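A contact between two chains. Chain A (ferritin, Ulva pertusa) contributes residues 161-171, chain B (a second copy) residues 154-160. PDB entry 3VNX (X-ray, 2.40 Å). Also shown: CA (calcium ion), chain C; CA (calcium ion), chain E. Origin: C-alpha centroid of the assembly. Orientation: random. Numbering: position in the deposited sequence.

Chain A, residues 161-171: VEGGLLSEQVD
Chain B (154-160) DAALCDF

Two helices, A161-171 and B155-160, cross with N-to-C directions 118° apart (signed crossing -118°) and axes 9.3 Å apart at closest approach; the nearest CA pair across the stretches, Ser A167 CA and Ala B156 CA, is 5.9 Å apart. Asp B154 caps the second helix, Asp B154 OD1 accepting from Leu B157 N at 3.2 Å. Along chain A, Glu A162 (chi1 50°, chi2 -148°, chi3 -169°) has its CA-to-CB bond directed toward the chain B stretch: Glu A162 OE2 lies 3.8 Å from Ala B155 CB, and Glu A162 OE1 binds the chain E calcium at 2.8 Å. Asp B159 (chi1 179°, chi2 65°) binds the chain C calcium through OD1 at 2.7 Å. Asp B159 OD2 sits 3.4 Å from Glu A162 O, but both are acceptors, so no hydrogen bond forms. Asp B159 OD2 is also 3.8 Å from Gly A163 CA. A pi-type turn spans 162-166, Leu A166 N donating to Val A161 O at 3.0 Å; Gly A164 carries phi/psi -101/-109. Leu A166 (chi1 -145°, chi2 -155°) directs CD1 to 4.0 Å from Ala B155 CB and 4.1 Å from Ala B156 CB. The CA-to-CB bond of Ser A167 (chi1 t) runs sideways, with Ser A167 CB 4.0 Å from Asp B159 OD2. Val A170 (t) places CG2 4.0 Å from Ala B156 CB. With no hydrogen bond between the two stretches and 286 Å² buried, the apolar part, Leu A166 and Val A170 against Ala B155 and Ala B156, consists of van der Waals contacts.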

# COMPACT_ATOMS: atom_id res chain seq x y z
N VAL A 161 -10.24 -45.03 -19.57
CA VAL A 161 -11.37 -44.77 -20.43
C VAL A 161 -12.59 -44.34 -19.63
O VAL A 161 -13.32 -43.43 -20.03
CB VAL A 161 -11.74 -46.00 -21.31
CG1 VAL A 161 -13.12 -45.83 -21.95
CG2 VAL A 161 -10.69 -46.23 -22.38
N GLU A 162 -12.82 -45.00 -18.51
CA GLU A 162 -14.09 -44.78 -17.80
C GLU A 162 -14.05 -43.52 -16.94
O GLU A 162 -15.05 -42.81 -16.84
CB GLU A 162 -14.53 -46.02 -17.02
CG GLU A 162 -13.46 -46.61 -16.14
CD GLU A 162 -13.57 -48.12 -16.00
OE1 GLU A 162 -12.85 -48.66 -15.13
OE2 GLU A 162 -14.34 -48.77 -16.74
N GLY A 163 -12.90 -43.24 -16.36
CA GLY A 163 -12.77 -42.05 -15.54
C GLY A 163 -12.64 -40.79 -16.37
O GLY A 163 -12.88 -39.69 -15.89
N GLY A 164 -12.24 -40.95 -17.63
CA GLY A 164 -12.04 -39.81 -18.50
C GLY A 164 -13.22 -39.63 -19.43
O GLY A 164 -14.31 -39.27 -18.98
N LEU A 165 -13.01 -39.91 -20.71
CA LEU A 165 -14.04 -39.72 -21.74
C LEU A 165 -15.41 -40.32 -21.42
O LEU A 165 -16.45 -39.68 -21.63
CB LEU A 165 -13.54 -40.28 -23.07
CG LEU A 165 -12.28 -39.65 -23.65
CD1 LEU A 165 -12.16 -40.04 -25.12
CD2 LEU A 165 -12.28 -38.14 -23.51
N LEU A 166 -15.44 -41.55 -20.93
CA LEU A 166 -16.72 -42.21 -20.72
C LEU A 166 -17.55 -41.35 -19.78
O LEU A 166 -18.66 -40.95 -20.12
CB LEU A 166 -16.53 -43.60 -20.12
CG LEU A 166 -17.49 -44.72 -20.55
CD1 LEU A 166 -17.58 -45.80 -19.48
CD2 LEU A 166 -18.87 -44.19 -20.89
N SER A 167 -16.98 -41.07 -18.61
CA SER A 167 -17.66 -40.31 -17.57
C SER A 167 -18.06 -38.92 -18.05
O SER A 167 -19.16 -38.43 -17.74
CB SER A 167 -16.76 -40.18 -16.34
OG SER A 167 -17.37 -39.37 -15.35
N GLU A 168 -17.16 -38.28 -18.80
CA GLU A 168 -17.47 -36.97 -19.37
C GLU A 168 -18.63 -37.05 -20.37
O GLU A 168 -19.46 -36.13 -20.46
CB GLU A 168 -16.23 -36.38 -20.03
CG GLU A 168 -15.16 -35.90 -19.05
CD GLU A 168 -13.79 -35.72 -19.72
OE1 GLU A 168 -12.79 -36.28 -19.20
OE2 GLU A 168 -13.70 -35.04 -20.77
N GLN A 169 -18.69 -38.14 -21.13
CA GLN A 169 -19.68 -38.27 -22.19
C GLN A 169 -21.08 -38.33 -21.57
O GLN A 169 -22.05 -37.80 -22.14
CB GLN A 169 -19.39 -39.50 -23.06
CG GLN A 169 -20.32 -39.65 -24.25
CD GLN A 169 -20.25 -38.47 -25.22
OE1 GLN A 169 -19.23 -38.24 -25.87
NE2 GLN A 169 -21.35 -37.74 -25.35
N VAL A 170 -21.18 -38.91 -20.38
CA VAL A 170 -22.43 -38.89 -19.64
C VAL A 170 -22.93 -37.46 -19.43
O VAL A 170 -24.06 -37.12 -19.79
CB VAL A 170 -22.29 -39.61 -18.28
CG1 VAL A 170 -23.57 -39.46 -17.44
CG2 VAL A 170 -21.95 -41.09 -18.50
N ASP A 171 -22.08 -36.61 -18.86
CA ASP A 171 -22.42 -35.20 -18.68
C ASP A 171 -22.79 -34.57 -20.02
O ASP A 171 -23.80 -33.87 -20.14
CB ASP A 171 -21.24 -34.44 -18.09
CG ASP A 171 -20.81 -34.97 -16.73
OD1 ASP A 171 -21.70 -35.37 -15.95
OD2 ASP A 171 -19.58 -34.98 -16.45
N ASP B 154 -22.58 -51.81 -16.95
CA ASP B 154 -22.69 -50.38 -17.13
C ASP B 154 -21.44 -49.76 -16.51
O ASP B 154 -21.44 -49.39 -15.33
CB ASP B 154 -23.94 -49.88 -16.43
CG ASP B 154 -24.29 -48.44 -16.77
OD1 ASP B 154 -23.40 -47.65 -17.18
OD2 ASP B 154 -25.47 -48.11 -16.62
N ALA B 155 -20.38 -49.67 -17.30
CA ALA B 155 -19.09 -49.26 -16.74
C ALA B 155 -19.14 -47.81 -16.21
O ALA B 155 -18.48 -47.48 -15.22
CB ALA B 155 -17.98 -49.44 -17.78
N ALA B 156 -19.94 -46.96 -16.87
CA ALA B 156 -20.10 -45.57 -16.44
C ALA B 156 -20.66 -45.49 -15.04
O ALA B 156 -20.15 -44.75 -14.20
CB ALA B 156 -20.99 -44.79 -17.42
N LEU B 157 -21.73 -46.25 -14.78
CA LEU B 157 -22.33 -46.26 -13.45
C LEU B 157 -21.38 -46.88 -12.41
O LEU B 157 -21.30 -46.41 -11.26
CB LEU B 157 -23.68 -46.98 -13.48
CG LEU B 157 -24.32 -47.29 -12.12
CD1 LEU B 157 -24.80 -46.04 -11.41
CD2 LEU B 157 -25.48 -48.26 -12.31
N CYS B 158 -20.64 -47.91 -12.81
CA CYS B 158 -19.68 -48.52 -11.89
C CYS B 158 -18.66 -47.49 -11.43
O CYS B 158 -18.44 -47.31 -10.23
CB CYS B 158 -18.94 -49.70 -12.54
SG CYS B 158 -20.01 -51.13 -12.81
N ASP B 159 -18.06 -46.82 -12.41
CA ASP B 159 -17.06 -45.80 -12.15
C ASP B 159 -17.64 -44.74 -11.22
O ASP B 159 -16.99 -44.33 -10.25
CB ASP B 159 -16.59 -45.16 -13.46
CG ASP B 159 -15.56 -44.06 -13.24
OD1 ASP B 159 -14.45 -44.36 -12.75
OD2 ASP B 159 -15.88 -42.89 -13.55
N PHE B 160 -18.87 -44.33 -11.51
CA PHE B 160 -19.53 -43.34 -10.69
C PHE B 160 -19.68 -43.80 -9.25
O PHE B 160 -19.40 -43.03 -8.32
CB PHE B 160 -20.91 -42.96 -11.24
CG PHE B 160 -21.74 -42.21 -10.25
CD1 PHE B 160 -21.42 -40.89 -9.92
CD2 PHE B 160 -22.80 -42.82 -9.59
CE1 PHE B 160 -22.16 -40.20 -8.96
CE2 PHE B 160 -23.54 -42.13 -8.64
CZ PHE B 160 -23.22 -40.82 -8.33
CA CA C . -13.31 -46.81 -12.88
CA CA E . -11.59 -50.80 -13.75